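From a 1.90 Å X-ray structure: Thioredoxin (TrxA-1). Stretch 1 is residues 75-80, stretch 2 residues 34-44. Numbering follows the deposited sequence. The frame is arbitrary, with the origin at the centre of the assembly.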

# COMPACT_ATOMS: atom_id res chain seq x y z
N ASN A 75 -9.56 6.42 -7.61
CA ASN A 75 -8.41 6.92 -8.36
C ASN A 75 -7.15 6.19 -7.93
O ASN A 75 -7.03 5.77 -6.77
CB ASN A 75 -8.22 8.42 -8.11
CG ASN A 75 -9.31 9.27 -8.74
OD1 ASN A 75 -9.24 9.62 -9.92
ND2 ASN A 75 -10.33 9.59 -7.96
N ILE A 76 -6.22 6.00 -8.85
CA ILE A 76 -4.97 5.36 -8.50
C ILE A 76 -3.83 6.21 -9.05
O ILE A 76 -4.00 6.92 -10.04
CB ILE A 76 -4.86 3.90 -9.05
CG1 ILE A 76 -5.11 3.87 -10.56
CG2 ILE A 76 -5.86 2.98 -8.32
CD1 ILE A 76 -4.79 2.53 -11.19
N PRO A 77 -2.65 6.13 -8.43
CA PRO A 77 -2.48 5.24 -7.27
C PRO A 77 -3.13 5.75 -5.99
O PRO A 77 -3.39 6.94 -5.84
CB PRO A 77 -0.97 5.13 -7.14
CG PRO A 77 -0.47 6.46 -7.66
CD PRO A 77 -1.37 6.72 -8.85
N THR A 78 -3.41 4.81 -5.09
CA THR A 78 -3.96 5.12 -3.77
C THR A 78 -3.21 4.22 -2.81
O THR A 78 -3.03 3.03 -3.08
CB THR A 78 -5.45 4.79 -3.63
OG1 THR A 78 -6.23 5.77 -4.35
CG2 THR A 78 -5.85 4.81 -2.16
N THR A 79 -2.76 4.78 -1.69
CA THR A 79 -2.04 3.99 -0.71
C THR A 79 -2.85 3.95 0.58
O THR A 79 -2.95 4.96 1.30
CB THR A 79 -0.65 4.60 -0.42
OG1 THR A 79 0.09 4.70 -1.64
CG2 THR A 79 0.12 3.72 0.52
N LEU A 80 -3.45 2.80 0.86
CA LEU A 80 -4.23 2.61 2.08
C LEU A 80 -3.23 2.36 3.20
O LEU A 80 -2.19 1.73 2.97
CB LEU A 80 -5.12 1.37 1.95
CG LEU A 80 -6.04 1.32 0.72
CD1 LEU A 80 -6.75 -0.05 0.68
CD2 LEU A 80 -7.03 2.47 0.81
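Stretch 2 34-44: APCHLYEPIYK

How a helix rests on a loop and the strand that follows it is well illustrated by thioredoxin TrxA-1, where residues 34-44, helical throughout, lie along residues 75-80. The two segments run in the same general sense: Pro77 is nearest Cys36, with their CA atoms 5.2 Å apart, while further along Thr79 faces Tyr43 at a CA to CA distance of 9.4 Å. The backbones therefore diverge, and the contact passes from close packing near the start of the helix to one bridged by long aromatic side chains. The helix is kinked where the N atoms of Pro41 and Ile42 lack a bond to the preceding turn. For Pro41 this follows from its chemistry, since a proline nitrogen within a chain carries no hydrogen to donate. Beyond that point the Tyr43 N to Tyr39 O bond of 2.9 Å restores the pattern.

Asn75 opens the loop without touching the helix, but its O accepts a hydrogen bond from Thr78 OG1 at 2.5 Å, which ties the loop to the beginning of the strand. Ile76 follows in an extended conformation, its CA-to-CB bond pointing sideways. With chi1 in p and chi2 in t, its side chain brings CD1 to 3.7 Å from Cys36 SG.

The peptide bond between Ile76 and Pro77 is cis, and Pro77, directed toward the helix, has more of its surface covered by the partner stretch than any other residue here. Its CD lies 3.6 Å from Pro35 CB and also 3.6 Å from Cys36 SG, while its CB is 4.0 Å from Tyr39 CD2. One compact ring thus meets three helical residues spanning about a turn, a natural arrangement because Pro35 and Tyr39 are four positions apart and point the same way.

From Thr78 the chain is a strand, and side chains alternate. Thr78 points away from the helix, whereas Thr79 points toward it and makes the sole hydrogen bond between the stretches: Tyr39 OH donates to Thr79 OG1 at 2.7 Å. The t rotamer of Tyr39 carries its hydroxyl across the widening gap, so that Thr79 OG1 lies at the edge of the ring, near its plane. The methyl of the same threonine makes a looser contact, with Thr79 CG2 4.2 Å from Tyr43 CE1. Leu80, next along the strand, is out of reach of the helix.

The general principle is that a buried contact of modest size, 300 Å² summed over both sides, can combine apolar packing where backbones are close with a polar tether where they separate.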

# COMPACT_ATOMS: atom_id res chain seq x y z
N ALA A 34 -0.05 5.63 -15.57
CA ALA A 34 1.21 6.37 -15.64
C ALA A 34 1.74 6.79 -14.27
O ALA A 34 2.89 6.50 -13.95
CB ALA A 34 1.04 7.60 -16.54
N PRO A 35 0.93 7.50 -13.46
CA PRO A 35 1.34 7.95 -12.13
C PRO A 35 1.77 6.77 -11.25
O PRO A 35 2.67 6.88 -10.42
CB PRO A 35 0.09 8.63 -11.57
CG PRO A 35 -0.68 9.04 -12.78
CD PRO A 35 -0.46 7.90 -13.74
N CYS A 36 1.10 5.63 -11.42
CA CYS A 36 1.44 4.44 -10.64
C CYS A 36 2.84 3.97 -10.97
O CYS A 36 3.61 3.60 -10.09
CB CYS A 36 0.47 3.28 -10.94
SG CYS A 36 -1.30 3.59 -10.64
N HIS A 37 3.15 3.97 -12.26
CA HIS A 37 4.46 3.53 -12.71
C HIS A 37 5.57 4.40 -12.12
O HIS A 37 6.64 3.92 -11.78
CB HIS A 37 4.48 3.55 -14.25
CG HIS A 37 5.80 3.17 -14.84
ND1 HIS A 37 6.79 4.10 -15.09
CD2 HIS A 37 6.29 1.98 -15.25
CE1 HIS A 37 7.84 3.49 -15.62
NE2 HIS A 37 7.56 2.20 -15.72
N LEU A 38 5.29 5.70 -12.00
CA LEU A 38 6.27 6.63 -11.45
C LEU A 38 6.39 6.50 -9.94
O LEU A 38 7.45 6.76 -9.37
CB LEU A 38 5.88 8.06 -11.82
CG LEU A 38 6.08 8.39 -13.30
CD1 LEU A 38 5.56 9.78 -13.60
CD2 LEU A 38 7.57 8.29 -13.63
N TYR A 39 5.31 6.07 -9.29
CA TYR A 39 5.31 5.90 -7.83
C TYR A 39 5.94 4.57 -7.37
O TYR A 39 6.56 4.49 -6.30
CB TYR A 39 3.86 5.99 -7.34
CG TYR A 39 3.61 5.72 -5.87
CD1 TYR A 39 4.33 6.40 -4.89
CD2 TYR A 39 2.60 4.85 -5.47
CE1 TYR A 39 4.05 6.21 -3.54
CE2 TYR A 39 2.30 4.66 -4.12
CZ TYR A 39 3.03 5.34 -3.16
OH TYR A 39 2.71 5.19 -1.82
N GLU A 40 5.82 3.53 -8.19
CA GLU A 40 6.33 2.22 -7.81
C GLU A 40 7.75 2.14 -7.24
O GLU A 40 7.95 1.55 -6.18
CB GLU A 40 6.16 1.25 -8.98
CG GLU A 40 4.70 1.12 -9.44
CD GLU A 40 3.72 0.86 -8.30
OE1 GLU A 40 3.87 -0.18 -7.61
OE2 GLU A 40 2.80 1.69 -8.07
N PRO A 41 8.75 2.72 -7.92
CA PRO A 41 10.11 2.64 -7.35
C PRO A 41 10.26 3.34 -6.00
O PRO A 41 11.08 2.93 -5.15
CB PRO A 41 10.98 3.25 -8.46
CG PRO A 41 10.06 4.23 -9.11
CD PRO A 41 8.76 3.45 -9.20
N ILE A 42 9.48 4.40 -5.78
CA ILE A 42 9.53 5.13 -4.51
C ILE A 42 8.90 4.25 -3.43
O ILE A 42 9.42 4.12 -2.32
CB ILE A 42 8.75 6.46 -4.61
CG1 ILE A 42 9.42 7.37 -5.65
CG2 ILE A 42 8.66 7.13 -3.25
CD1 ILE A 42 10.89 7.64 -5.39
N TYR A 43 7.77 3.62 -3.76
CA TYR A 43 7.08 2.74 -2.81
C TYR A 43 7.99 1.57 -2.45
O TYR A 43 8.08 1.19 -1.29
CB TYR A 43 5.79 2.20 -3.42
CG TYR A 43 4.93 1.43 -2.45
CD1 TYR A 43 4.20 2.08 -1.47
CD2 TYR A 43 4.84 0.03 -2.51
CE1 TYR A 43 3.39 1.38 -0.57
CE2 TYR A 43 4.03 -0.69 -1.62
CZ TYR A 43 3.31 -0.00 -0.66
OH TYR A 43 2.49 -0.68 0.21
N LYS A 44 8.66 1.02 -3.46
CA LYS A 44 9.59 -0.09 -3.26
C LYS A 44 10.82 0.31 -2.43
O LYS A 44 11.26 -0.43 -1.55
CB LYS A 44 10.04 -0.63 -4.61
CG LYS A 44 8.97 -1.44 -5.32
CD LYS A 44 9.36 -1.79 -6.74
CE LYS A 44 8.33 -2.69 -7.39
NZ LYS A 44 8.83 -3.20 -8.69